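Local coordinates for macrolide export ATP-binding/permease protein macB (Actinobacillus actinomycetemcomitans, PDB 3FTJ), which probably drives macrolide efflux as the ATP-powered inner-membrane transporter of the MacAB-TdeA system, this chain being its periplasmic region, at residues T17-N22 against F207-D212; I32-I37 against H201-F206; T53-S58 against Y75-Q80; L89-L94 against N120-G125; N104-L109 against Y157-T162. All coordinates share one frame; numbering follows the deposited sequence.

Interaction 1 (T17-N22 against F207-D212); sequences TIFNGN and FIMNSD
Four backbone hydrogen bonds make strands 17-20 and 207-209 an antiparallel pair. T17 and M209 exchange two, with M209 N 2.8 Å from T17 O. F19 and F207 exchange the others, and F19 N points to F207 O almost straight (172°), nearly along the C=O axis. The aromatic contacts lie on the face that carries T17, F19, F207 and M209. F207 CG stands in the crowded position between its backbone N and carbonyl carbon (chi1 60°), which turns the ring back toward strand 17-20. F19 CB then sits over one ring face as a CH-pi contact, 3.7 Å from the F207 centroid. The two rings are near parallel but slid apart, so they barely overlap. At the edge of the F207 ring, N20 O lies 3.1 Å from CE2, with G21 O close by. M209 CG packs 3.3 Å from F19 CE2, and F24 meets the F207 ring edge-to-face. On the opposite face I18 and I208 lie side by side, branched aliphatics suited to a strand buried under L193 of helix 186-201. Strand 15-20 thus runs antiparallel between strands 175-180 and 206-209, which helix 186-201 connects: a split beta-alpha-beta unit.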
# COMPACT_ATOMS: atom_id res chain seq x y z
N THR A 17 3.10 9.32 -0.45
CA THR A 17 1.89 8.53 -0.62
C THR A 17 0.74 9.45 -1.01
O THR A 17 0.45 10.43 -0.33
CB THR A 17 1.52 7.76 0.67
OG1 THR A 17 2.63 6.93 1.06
CG2 THR A 17 0.29 6.87 0.45
N ILE A 18 0.10 9.13 -2.13
CA ILE A 18 -1.02 9.90 -2.62
C ILE A 18 -2.34 9.24 -2.21
O ILE A 18 -2.54 8.05 -2.44
CB ILE A 18 -0.95 10.03 -4.14
CG1 ILE A 18 0.45 10.50 -4.55
CG2 ILE A 18 -2.01 11.00 -4.65
CD1 ILE A 18 0.93 9.93 -5.85
N PHE A 19 -3.23 10.02 -1.60
CA PHE A 19 -4.50 9.54 -1.07
C PHE A 19 -5.68 10.24 -1.72
O PHE A 19 -5.58 11.41 -2.09
CB PHE A 19 -4.59 9.81 0.43
CG PHE A 19 -3.67 8.98 1.27
CD1 PHE A 19 -4.03 7.71 1.67
CD2 PHE A 19 -2.44 9.47 1.67
CE1 PHE A 19 -3.19 6.94 2.44
CE2 PHE A 19 -1.60 8.71 2.44
CZ PHE A 19 -1.97 7.44 2.83
N ASN A 20 -6.81 9.55 -1.83
CA ASN A 20 -8.06 10.17 -2.25
C ASN A 20 -8.52 11.20 -1.24
O ASN A 20 -8.31 11.03 -0.04
CB ASN A 20 -9.15 9.12 -2.42
CG ASN A 20 -8.81 8.09 -3.46
OD1 ASN A 20 -8.72 6.90 -3.17
ND2 ASN A 20 -8.59 8.54 -4.68
N GLY A 21 -9.15 12.27 -1.71
CA GLY A 21 -9.76 13.23 -0.82
C GLY A 21 -8.92 14.46 -0.56
O GLY A 21 -8.00 14.77 -1.33
N ASN A 22 -9.22 15.16 0.53
CA ASN A 22 -8.63 16.46 0.81
C ASN A 22 -7.74 16.48 2.05
O ASN A 22 -7.02 17.45 2.28
CB ASN A 22 -9.74 17.51 0.95
CG ASN A 22 -10.60 17.61 -0.29
OD1 ASN A 22 -11.83 17.70 -0.21
ND2 ASN A 22 -9.96 17.60 -1.45
N PHE A 207 -4.52 14.10 -2.01
CA PHE A 207 -3.51 14.82 -1.25
C PHE A 207 -2.29 13.95 -1.08
O PHE A 207 -2.37 12.72 -1.21
CB PHE A 207 -4.06 15.30 0.11
CG PHE A 207 -4.53 14.19 1.01
CD1 PHE A 207 -3.76 13.78 2.08
CD2 PHE A 207 -5.75 13.57 0.79
CE1 PHE A 207 -4.20 12.76 2.92
CE2 PHE A 207 -6.20 12.56 1.63
CZ PHE A 207 -5.42 12.15 2.70
N ILE A 208 -1.15 14.58 -0.81
CA ILE A 208 0.12 13.87 -0.75
C ILE A 208 0.69 13.91 0.66
O ILE A 208 0.69 14.95 1.32
CB ILE A 208 1.12 14.47 -1.75
CG1 ILE A 208 0.54 14.41 -3.17
CG2 ILE A 208 2.45 13.74 -1.68
CD1 ILE A 208 1.55 14.70 -4.26
N MET A 209 1.14 12.75 1.13
CA MET A 209 1.75 12.61 2.44
C MET A 209 3.23 12.32 2.25
O MET A 209 3.60 11.38 1.55
CB MET A 209 1.14 11.44 3.20
CG MET A 209 -0.34 11.56 3.51
SD MET A 209 -0.64 12.38 5.08
CE MET A 209 -1.10 14.02 4.53
N ASN A 210 4.08 13.12 2.88
CA ASN A 210 5.51 12.90 2.88
C ASN A 210 6.16 13.59 4.07
O ASN A 210 5.46 14.12 4.94
CB ASN A 210 6.14 13.38 1.57
CG ASN A 210 5.75 14.79 1.23
OD1 ASN A 210 5.41 15.59 2.10
ND2 ASN A 210 5.81 15.13 -0.05
N SER A 211 7.49 13.59 4.11
CA SER A 211 8.23 14.26 5.17
C SER A 211 7.77 15.71 5.33
O SER A 211 7.49 16.17 6.44
CB SER A 211 9.73 14.22 4.88
OG SER A 211 10.46 14.66 6.00
N ASP A 212 7.69 16.43 4.22
CA ASP A 212 7.27 17.83 4.25
C ASP A 212 5.90 18.02 4.91
O ASP A 212 5.69 18.97 5.66
CB ASP A 212 7.25 18.43 2.85
CG ASP A 212 6.90 19.90 2.85
OD1 ASP A 212 7.68 20.70 3.42
OD2 ASP A 212 5.84 20.26 2.28

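Interaction 2 (I32-I37 against H201-F206); sequences IQNLKI and HGKKDF
Two irregular loops pass each other here without pairing as strands: the nearest CA atoms, those of N34 and D205, are 7.5 Å apart. G202, with a positive phi of 83°, a conformation glycine adopts easily, takes the chain out of helix 186-201, while K36 occupies the N-cap position of helix 37-44. Within 201-206 the side chains tie H201, K203 and D205 together. H201 ND1 donates to D205 OD1 at 2.6 Å in a virtually straight bond (178°), lying on the syn lone pair of the carboxylate and in the imidazole plane. D205 reaches this place because its CG takes the crowded position between backbone N and carbonyl carbon. This His-carboxylate hydrogen bond closes the turn that leads from helix 186-201 into strand 206-209, the return leg of a beta-alpha-beta crossover. The other carboxylate oxygen, D205 OD2, receives K203 NZ on its anti lone pair at 2.8 Å, a salt bridge made by a lysine chain bent at its last torsion. Imidazole NE2 is hydrogen-bonded to D39 OD2, so two carboxylates flank H201 and would favour its protonated form. N34 and L35 pack against this cluster from the other segment. N34 O lies 3.3 Å from H201 NE2, and N34 CB 3.6 Å from D205 OD2. Further in, L35 sends CD2 obliquely to 3.7 Å from H201 CE1, its apolar end buried beside I18 and I173.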
# COMPACT_ATOMS: atom_id res chain seq x y z
N ILE A 32 -14.43 8.59 -1.55
CA ILE A 32 -14.56 8.63 -3.00
C ILE A 32 -13.26 8.20 -3.66
O ILE A 32 -12.24 8.87 -3.52
CB ILE A 32 -14.89 10.05 -3.49
CG1 ILE A 32 -15.88 10.73 -2.55
CG2 ILE A 32 -15.39 10.00 -4.93
CD1 ILE A 32 -17.27 10.18 -2.66
N GLN A 33 -13.30 7.10 -4.40
CA GLN A 33 -12.10 6.59 -5.05
C GLN A 33 -11.89 7.16 -6.45
O GLN A 33 -12.58 6.76 -7.38
CB GLN A 33 -12.17 5.07 -5.16
CG GLN A 33 -11.75 4.33 -3.94
CD GLN A 33 -11.52 2.86 -4.23
OE1 GLN A 33 -12.33 2.20 -4.91
NE2 GLN A 33 -10.41 2.34 -3.72
N ASN A 34 -10.92 8.06 -6.60
CA ASN A 34 -10.61 8.60 -7.92
C ASN A 34 -9.23 8.20 -8.41
O ASN A 34 -8.94 8.28 -9.61
CB ASN A 34 -10.80 10.11 -7.94
CG ASN A 34 -12.25 10.50 -8.13
OD1 ASN A 34 -12.77 11.35 -7.42
ND2 ASN A 34 -12.91 9.87 -9.09
N LEU A 35 -8.37 7.76 -7.50
CA LEU A 35 -7.08 7.21 -7.91
C LEU A 35 -7.31 5.91 -8.69
O LEU A 35 -8.11 5.08 -8.27
CB LEU A 35 -6.19 6.95 -6.69
CG LEU A 35 -5.71 8.22 -5.97
CD1 LEU A 35 -5.01 7.90 -4.66
CD2 LEU A 35 -4.79 9.03 -6.89
N LYS A 36 -6.62 5.76 -9.81
CA LYS A 36 -6.76 4.59 -10.67
C LYS A 36 -5.42 3.96 -10.98
O LYS A 36 -4.38 4.62 -10.92
CB LYS A 36 -7.39 4.96 -12.02
CG LYS A 36 -8.52 5.95 -11.97
CD LYS A 36 -8.95 6.29 -13.37
CE LYS A 36 -10.10 7.28 -13.40
NZ LYS A 36 -10.70 7.40 -14.79
N ILE A 37 -5.45 2.69 -11.34
CA ILE A 37 -4.25 1.98 -11.78
C ILE A 37 -3.58 2.69 -12.96
O ILE A 37 -2.35 2.72 -13.06
CB ILE A 37 -4.56 0.52 -12.14
CG1 ILE A 37 -4.92 -0.26 -10.87
CG2 ILE A 37 -3.38 -0.14 -12.84
CD1 ILE A 37 -3.84 -0.22 -9.81
N HIS A 201 -6.79 13.93 -13.33
CA HIS A 201 -8.11 13.90 -12.69
C HIS A 201 -9.00 15.07 -13.09
O HIS A 201 -10.22 15.01 -12.92
CB HIS A 201 -7.97 13.89 -11.17
CG HIS A 201 -7.48 12.58 -10.62
ND1 HIS A 201 -7.52 12.27 -9.27
CD2 HIS A 201 -6.97 11.50 -11.24
CE1 HIS A 201 -7.02 11.06 -9.09
NE2 HIS A 201 -6.68 10.57 -10.27
N GLY A 202 -8.40 16.13 -13.61
CA GLY A 202 -9.14 17.33 -13.96
C GLY A 202 -9.37 18.26 -12.78
O GLY A 202 -10.00 19.30 -12.94
N LYS A 203 -8.86 17.88 -11.61
CA LYS A 203 -9.05 18.64 -10.38
C LYS A 203 -8.22 18.06 -9.23
O LYS A 203 -7.82 16.90 -9.27
CB LYS A 203 -10.53 18.65 -9.97
CG LYS A 203 -11.05 17.29 -9.51
CD LYS A 203 -12.50 17.37 -9.07
CE LYS A 203 -12.88 16.21 -8.14
NZ LYS A 203 -12.99 14.89 -8.84
N LYS A 204 -7.99 18.87 -8.20
CA LYS A 204 -7.22 18.42 -7.05
C LYS A 204 -8.16 17.70 -6.08
O LYS A 204 -8.77 18.32 -5.20
CB LYS A 204 -6.51 19.59 -6.36
CG LYS A 204 -5.72 19.20 -5.12
CD LYS A 204 -4.24 19.06 -5.42
CE LYS A 204 -3.46 18.61 -4.19
NZ LYS A 204 -4.00 19.21 -2.95
N ASP A 205 -8.28 16.39 -6.26
CA ASP A 205 -9.15 15.58 -5.44
C ASP A 205 -8.35 14.49 -4.74
O ASP A 205 -8.83 13.37 -4.54
CB ASP A 205 -10.26 14.96 -6.30
CG ASP A 205 -9.71 14.09 -7.42
OD1 ASP A 205 -8.49 13.82 -7.41
OD2 ASP A 205 -10.50 13.68 -8.29
N PHE A 206 -7.12 14.84 -4.37
CA PHE A 206 -6.19 13.90 -3.74
C PHE A 206 -5.28 14.74 -2.89
O PHE A 206 -5.24 15.96 -3.03
CB PHE A 206 -5.36 13.19 -4.81
CG PHE A 206 -4.59 14.13 -5.69
CD1 PHE A 206 -3.32 14.57 -5.33
CD2 PHE A 206 -5.14 14.59 -6.87
CE1 PHE A 206 -2.61 15.46 -6.14
CE2 PHE A 206 -4.44 15.48 -7.69
CZ PHE A 206 -3.17 15.91 -7.32

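Interaction 3 (T53-S58 against Y75-Q80); sequences TPNTSS and YGIGEQ
The Y75 ring and the N55 amide meet at nearly a right angle (86° between planes), with N55 OD1 at the ring's edge, 3.7 Å from Y75 CD1. Such an approach suits both groups, since the carbonyl oxygen faces the slightly positive C-H rim. N55 CG is anti to its backbone N (chi1 -176°), which lays the amide alongside I77, both side chains pointing the same way and N55 ND2 3.4 Å from I77 CG2. S57, short enough to lie against the tyrosine, brings CB to 3.5 Å from Y75 CD1. T56 turns to the other face, opposite G76. With no side chain, G76 leaves room for T56 CG2, which lies 3.7 Å from G76 O. The backbones of these two exchange hydrogen bonds: G76 N to T56 O is the shorter at 2.7 Å, its donor lying above the carbonyl plane. Farther along, T53 CG2 packs 3.4 Å from G78 N, which donates a weak bond to P54 O. A water accepts from Q80 N at 2.7 Å and also bonds T53 OG1, fastening the loop after the strand. The pair belongs to the hairpin of strands 49-64 and 67-77. Strand 155-159 runs parallel along the hairpin's second strand, Y157 meets the Y75 ring, helix 160-168 covers P54 and T56, and Y81 of helix 81-85 packs on T53 and N55.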
# COMPACT_ATOMS: atom_id res chain seq x y z
N THR A 53 3.64 2.06 -6.20
CA THR A 53 2.90 0.98 -5.56
C THR A 53 1.45 1.35 -5.32
O THR A 53 1.15 2.18 -4.46
CB THR A 53 3.54 0.63 -4.21
OG1 THR A 53 4.91 0.27 -4.43
CG2 THR A 53 2.80 -0.52 -3.57
N PRO A 54 0.53 0.75 -6.09
CA PRO A 54 -0.91 0.95 -5.88
C PRO A 54 -1.33 0.27 -4.58
O PRO A 54 -0.70 -0.69 -4.18
CB PRO A 54 -1.54 0.23 -7.08
CG PRO A 54 -0.40 0.03 -8.07
CD PRO A 54 0.82 -0.12 -7.24
N ASN A 55 -2.38 0.76 -3.94
CA ASN A 55 -2.84 0.16 -2.68
C ASN A 55 -4.35 0.27 -2.54
O ASN A 55 -4.90 1.36 -2.46
CB ASN A 55 -2.15 0.81 -1.47
CG ASN A 55 -2.51 0.14 -0.14
OD1 ASN A 55 -3.66 -0.22 0.11
ND2 ASN A 55 -1.51 0.00 0.73
N THR A 56 -5.01 -0.88 -2.52
CA THR A 56 -6.41 -0.95 -2.15
C THR A 56 -6.52 -2.02 -1.07
O THR A 56 -5.62 -2.83 -0.91
CB THR A 56 -7.29 -1.33 -3.34
OG1 THR A 56 -8.66 -1.28 -2.95
CG2 THR A 56 -6.94 -2.73 -3.80
N SER A 57 -7.61 -2.02 -0.31
CA SER A 57 -7.80 -3.08 0.66
C SER A 57 -9.26 -3.30 0.98
O SER A 57 -10.13 -2.50 0.58
CB SER A 57 -7.03 -2.82 1.95
OG SER A 57 -7.53 -1.68 2.63
N SER A 58 -9.51 -4.38 1.71
CA SER A 58 -10.84 -4.79 2.14
C SER A 58 -10.66 -5.51 3.46
O SER A 58 -9.61 -6.10 3.71
CB SER A 58 -11.45 -5.73 1.10
OG SER A 58 -12.84 -5.95 1.35
N TYR A 75 -4.80 -6.52 1.68
CA TYR A 75 -4.28 -5.43 0.87
C TYR A 75 -3.95 -5.94 -0.52
O TYR A 75 -3.36 -7.01 -0.66
CB TYR A 75 -3.03 -4.85 1.50
CG TYR A 75 -3.28 -4.13 2.79
CD1 TYR A 75 -3.67 -2.79 2.80
CD2 TYR A 75 -3.14 -4.78 4.01
CE1 TYR A 75 -3.91 -2.13 3.99
CE2 TYR A 75 -3.37 -4.13 5.20
CZ TYR A 75 -3.76 -2.80 5.19
OH TYR A 75 -3.98 -2.14 6.38
N GLY A 76 -4.36 -5.18 -1.53
CA GLY A 76 -3.97 -5.44 -2.90
C GLY A 76 -2.94 -4.39 -3.22
O GLY A 76 -3.29 -3.23 -3.39
N ILE A 77 -1.68 -4.79 -3.27
CA ILE A 77 -0.58 -3.83 -3.40
C ILE A 77 0.40 -4.18 -4.52
O ILE A 77 0.31 -5.26 -5.11
CB ILE A 77 0.18 -3.63 -2.05
CG1 ILE A 77 0.46 -4.97 -1.35
CG2 ILE A 77 -0.61 -2.75 -1.11
CD1 ILE A 77 1.31 -5.95 -2.13
N GLY A 78 1.33 -3.27 -4.81
CA GLY A 78 2.33 -3.51 -5.83
C GLY A 78 3.54 -4.30 -5.36
O GLY A 78 3.81 -4.40 -4.16
N GLU A 79 4.28 -4.85 -6.32
CA GLU A 79 5.53 -5.58 -6.05
C GLU A 79 6.50 -4.87 -5.10
O GLU A 79 7.11 -5.50 -4.25
CB GLU A 79 6.23 -5.90 -7.37
CG GLU A 79 7.66 -6.40 -7.22
CD GLU A 79 8.21 -6.95 -8.52
OE1 GLU A 79 7.81 -6.44 -9.59
OE2 GLU A 79 9.04 -7.88 -8.47
N GLN A 80 6.65 -3.55 -5.25
CA GLN A 80 7.59 -2.78 -4.44
C GLN A 80 7.07 -2.41 -3.05
O GLN A 80 7.75 -1.71 -2.29
CB GLN A 80 8.03 -1.49 -5.17
CG GLN A 80 8.75 -1.71 -6.49
CD GLN A 80 9.85 -2.76 -6.39
OE1 GLN A 80 10.68 -2.73 -5.48
NE2 GLN A 80 9.85 -3.71 -7.32
O HOH W 1 5.00 -1.93 -6.70

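Interaction 4 (L89-L94 against N120-G125); sequences LKQGRL and NENPLG
Q91 and L124 bury most of this small surface contact, with G92 adding a little. Q91 is fully stretched: its CG is anti to the backbone N (chi1 180°) and the chain stays extended beyond it, so the amide reaches the 120-125 loop while the methylenes serve as an apolar arm. L124 crosses that arm obliquely. Its CD1 lies 3.7 Å from Q91 CG, and its CG lies 3.4 Å from Q91 NE2. At the end of the arm the amide meets the pyrrolidine of P123 tip to tip, with Q91 OE1 4.0 Å from P123 CG. G92 has a positive phi (71°), readily adopted by glycine, and its bare CA lets L124 CD1 come to 3.6 Å. The loop is braced from within by weak hydrogen bonds of the N122 amide: OD1 receives L124 N, and ND2 reaches L124 O. Around the contact, K90 and Q91 form a classic beta bulge opposite V140 of strand 133-141, and the chain turns a corner at Q91. P123 packs on that same V140 and on K114 and F118 of helix 111-118, so the corner after strand 89-90 and the loop between helix 111-118 and strand 127-130 meet beside strand 133-141.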
# COMPACT_ATOMS: atom_id res chain seq x y z
N LEU A 89 11.37 -9.51 4.61
CA LEU A 89 11.02 -10.91 4.36
C LEU A 89 11.60 -11.77 5.48
O LEU A 89 12.80 -11.69 5.76
CB LEU A 89 11.53 -11.38 3.00
CG LEU A 89 11.28 -12.85 2.62
CD1 LEU A 89 9.80 -13.18 2.58
CD2 LEU A 89 11.92 -13.19 1.29
N LYS A 90 10.76 -12.56 6.12
CA LYS A 90 11.19 -13.42 7.22
C LYS A 90 11.18 -14.88 6.82
O LYS A 90 11.87 -15.70 7.43
CB LYS A 90 10.28 -13.23 8.44
CG LYS A 90 10.40 -11.87 9.11
CD LYS A 90 11.85 -11.58 9.49
CE LYS A 90 12.04 -10.13 9.93
NZ LYS A 90 13.48 -9.79 10.11
N GLN A 91 10.40 -15.22 5.80
CA GLN A 91 10.22 -16.61 5.41
C GLN A 91 9.50 -16.76 4.06
O GLN A 91 8.63 -15.95 3.72
CB GLN A 91 9.45 -17.35 6.51
CG GLN A 91 9.21 -18.81 6.22
CD GLN A 91 8.31 -19.47 7.24
OE1 GLN A 91 7.83 -18.83 8.18
NE2 GLN A 91 8.08 -20.76 7.07
N GLY A 92 9.85 -17.78 3.30
CA GLY A 92 9.26 -17.99 1.99
C GLY A 92 9.73 -16.97 0.97
O GLY A 92 10.93 -16.73 0.83
N ARG A 93 8.79 -16.37 0.25
CA ARG A 93 9.12 -15.38 -0.77
C ARG A 93 8.11 -14.22 -0.80
O ARG A 93 7.03 -14.32 -0.22
CB ARG A 93 9.18 -16.04 -2.15
CG ARG A 93 7.81 -16.34 -2.75
CD ARG A 93 7.92 -16.95 -4.13
NE ARG A 93 6.62 -17.28 -4.73
CZ ARG A 93 5.85 -16.42 -5.39
NH1 ARG A 93 6.22 -15.16 -5.52
NH2 ARG A 93 4.69 -16.83 -5.91
N LEU A 94 8.49 -13.14 -1.48
CA LEU A 94 7.61 -11.99 -1.68
C LEU A 94 6.93 -12.08 -3.05
O LEU A 94 7.24 -12.98 -3.84
CB LEU A 94 8.40 -10.68 -1.60
CG LEU A 94 9.15 -10.37 -0.31
CD1 LEU A 94 9.80 -9.00 -0.40
CD2 LEU A 94 8.23 -10.44 0.90
N ASN A 120 2.49 -22.00 15.64
CA ASN A 120 3.79 -22.64 15.41
C ASN A 120 3.80 -23.54 14.18
O ASN A 120 4.82 -24.18 13.88
CB ASN A 120 4.24 -23.41 16.66
CG ASN A 120 4.66 -22.49 17.79
OD1 ASN A 120 5.68 -21.80 17.71
ND2 ASN A 120 3.86 -22.46 18.86
N GLU A 121 2.69 -23.58 13.46
CA GLU A 121 2.59 -24.34 12.22
C GLU A 121 3.34 -23.65 11.08
O GLU A 121 3.50 -22.42 11.07
CB GLU A 121 1.12 -24.52 11.82
CG GLU A 121 0.24 -25.04 12.95
CD GLU A 121 -1.23 -24.70 12.76
OE1 GLU A 121 -1.71 -24.71 11.61
OE2 GLU A 121 -1.92 -24.43 13.77
N ASN A 122 3.79 -24.44 10.11
CA ASN A 122 4.38 -23.90 8.90
C ASN A 122 3.29 -23.32 8.00
O ASN A 122 2.44 -24.06 7.51
CB ASN A 122 5.11 -25.00 8.14
CG ASN A 122 5.40 -24.60 6.71
OD1 ASN A 122 6.01 -23.56 6.45
ND2 ASN A 122 4.97 -25.43 5.75
N PRO A 123 3.32 -22.00 7.76
CA PRO A 123 2.30 -21.33 6.95
C PRO A 123 2.51 -21.50 5.44
O PRO A 123 1.54 -21.46 4.67
CB PRO A 123 2.51 -19.87 7.33
CG PRO A 123 4.00 -19.79 7.47
CD PRO A 123 4.29 -21.03 8.30
N LEU A 124 3.76 -21.70 5.02
CA LEU A 124 4.09 -21.75 3.60
C LEU A 124 3.34 -22.86 2.88
O LEU A 124 3.39 -24.02 3.26
CB LEU A 124 5.61 -21.92 3.41
CG LEU A 124 6.52 -20.85 4.01
CD1 LEU A 124 7.94 -21.00 3.47
CD2 LEU A 124 6.00 -19.45 3.69
N GLY A 125 2.63 -22.48 1.82
CA GLY A 125 1.96 -23.45 0.98
C GLY A 125 0.54 -23.71 1.43
O GLY A 125 -0.23 -24.37 0.73

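Interaction 5 (N104-L109 against Y157-T162); sequences NQVVVL and YSPYST
At its buried end the contact is a close antiparallel strand pair. V108 N donates to Y157 O at 2.7 Å, and Y157 N returns a bond to V108 O; both lie in the carbonyl planes. V107 presses CG2 to 3.6 Å from Y157 O, while the Y157 ring keeps CD2 3.4 Å from V108 O and also meets the rings of Y75 and Y81. Two residues on, P159 has no N-H to continue the pattern, and S158 OG instead donates to V106 O at 2.9 Å, in the carbonyl plane. The serine reaches it with OG anti to its backbone N (chi1 -166°). The proline ring fills the place beside this bond, its CD 3.7 Å from V106 O. Toward the looser, partly exposed end, Q105 centres an inverse gamma turn and its side chain touches T162 CG2 through CG, at 3.8 Å; its NE2 is bonded to P134 O. There T162 OG1 donates to N104 O at 2.8 Å from well above the carbonyl plane (53°), so the bond misses the lone-pair direction. The chemistry implies that S158 OG stands in for the missing proline N-H at V106 O, while T162 OG1 adds a second bond to N104 O beside the weak one from V106 N.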
# COMPACT_ATOMS: atom_id res chain seq x y z
N ASN A 104 -2.20 -13.70 -9.56
CA ASN A 104 -2.17 -14.94 -8.80
C ASN A 104 -2.80 -14.75 -7.43
O ASN A 104 -2.60 -13.72 -6.77
CB ASN A 104 -0.72 -15.44 -8.64
CG ASN A 104 -0.19 -16.13 -9.88
OD1 ASN A 104 1.02 -16.32 -10.02
ND2 ASN A 104 -1.08 -16.49 -10.79
N GLN A 105 -3.55 -15.76 -6.99
CA GLN A 105 -4.15 -15.74 -5.66
C GLN A 105 -3.13 -16.24 -4.65
O GLN A 105 -3.21 -17.36 -4.15
CB GLN A 105 -5.43 -16.57 -5.63
CG GLN A 105 -6.55 -15.91 -6.42
CD GLN A 105 -7.69 -16.86 -6.76
OE1 GLN A 105 -8.27 -16.77 -7.83
NE2 GLN A 105 -8.00 -17.78 -5.86
N VAL A 106 -2.14 -15.39 -4.39
CA VAL A 106 -1.12 -15.70 -3.41
C VAL A 106 -1.12 -14.60 -2.38
O VAL A 106 -1.48 -13.46 -2.68
CB VAL A 106 0.29 -15.80 -4.05
CG1 VAL A 106 0.37 -17.01 -5.01
CG2 VAL A 106 0.65 -14.51 -4.78
N VAL A 107 -0.71 -14.92 -1.17
CA VAL A 107 -0.71 -13.93 -0.12
C VAL A 107 0.58 -13.95 0.68
O VAL A 107 1.18 -15.01 0.89
CB VAL A 107 -1.96 -14.08 0.80
CG1 VAL A 107 -1.99 -15.44 1.46
CG2 VAL A 107 -1.99 -12.99 1.83
N VAL A 108 1.01 -12.78 1.10
CA VAL A 108 2.14 -12.66 2.02
C VAL A 108 1.61 -12.24 3.39
O VAL A 108 0.88 -11.26 3.50
CB VAL A 108 3.19 -11.65 1.49
CG1 VAL A 108 4.26 -11.39 2.54
CG2 VAL A 108 3.82 -12.17 0.19
N LEU A 109 1.95 -13.00 4.43
CA LEU A 109 1.44 -12.73 5.76
C LEU A 109 2.30 -11.75 6.56
O LEU A 109 3.51 -11.66 6.40
CB LEU A 109 1.27 -14.02 6.56
CG LEU A 109 0.30 -15.06 6.00
CD1 LEU A 109 0.12 -16.17 7.02
CD2 LEU A 109 -1.03 -14.42 5.66
N TYR A 157 -1.13 -9.51 2.41
CA TYR A 157 -0.73 -8.73 1.24
C TYR A 157 -0.75 -9.56 -0.03
O TYR A 157 -0.13 -10.61 -0.11
CB TYR A 157 0.67 -8.15 1.45
CG TYR A 157 0.80 -7.36 2.73
CD1 TYR A 157 0.31 -6.07 2.82
CD2 TYR A 157 1.39 -7.92 3.85
CE1 TYR A 157 0.42 -5.34 3.99
CE2 TYR A 157 1.50 -7.20 5.03
CZ TYR A 157 1.02 -5.91 5.08
OH TYR A 157 1.13 -5.19 6.25
N SER A 158 -1.47 -9.06 -1.03
CA SER A 158 -1.71 -9.78 -2.27
C SER A 158 -1.52 -8.79 -3.42
O SER A 158 -1.53 -7.58 -3.19
CB SER A 158 -3.14 -10.34 -2.24
OG SER A 158 -3.36 -11.31 -3.24
N PRO A 159 -1.33 -9.28 -4.65
CA PRO A 159 -1.12 -8.31 -5.74
C PRO A 159 -2.35 -7.45 -5.94
O PRO A 159 -3.48 -7.97 -5.89
CB PRO A 159 -0.91 -9.20 -6.97
CG PRO A 159 -0.43 -10.52 -6.42
CD PRO A 159 -1.18 -10.67 -5.12
N TYR A 160 -2.16 -6.15 -6.18
CA TYR A 160 -3.27 -5.23 -6.43
C TYR A 160 -4.17 -5.76 -7.54
O TYR A 160 -5.39 -5.58 -7.50
CB TYR A 160 -2.78 -3.82 -6.77
CG TYR A 160 -2.07 -3.69 -8.12
CD1 TYR A 160 -2.78 -3.63 -9.31
CD2 TYR A 160 -0.68 -3.63 -8.19
CE1 TYR A 160 -2.12 -3.52 -10.54
CE2 TYR A 160 -0.01 -3.51 -9.41
CZ TYR A 160 -0.74 -3.47 -10.59
OH TYR A 160 -0.10 -3.35 -11.80
N SER A 161 -3.57 -6.42 -8.54
CA SER A 161 -4.31 -6.93 -9.69
C SER A 161 -5.28 -8.04 -9.28
O SER A 161 -6.44 -8.05 -9.68
CB SER A 161 -3.34 -7.43 -10.75
OG SER A 161 -2.39 -8.33 -10.19
N THR A 162 -4.78 -8.98 -8.48
CA THR A 162 -5.60 -10.06 -7.94
C THR A 162 -6.78 -9.54 -7.12
O THR A 162 -7.90 -10.02 -7.25
CB THR A 162 -4.77 -10.97 -7.03
OG1 THR A 162 -3.56 -11.32 -7.71
CG2 THR A 162 -5.54 -12.24 -6.68

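How the interactions relate
The contacts fall into two groups. Interactions 1 and 2, with centres 12 Å apart, share one end of the chain: G21 N probably bonds D205 O, and L35 underlies the sheet at I18. Interactions 3 and 5, with centres 8 Å apart, are joined through neighbouring strands 67-77 and 155-159, with probable hydrogen bonds I77 N to S158 O and S158 N to Y75 O. I37 links the groups by touching both P54 and Y160. Interaction 4 lies farthest out, 36 Å from interaction 2 between centres, yet R93 and L94 pack on V108 of interaction 5. ATP is bound by a different domain of the transporter.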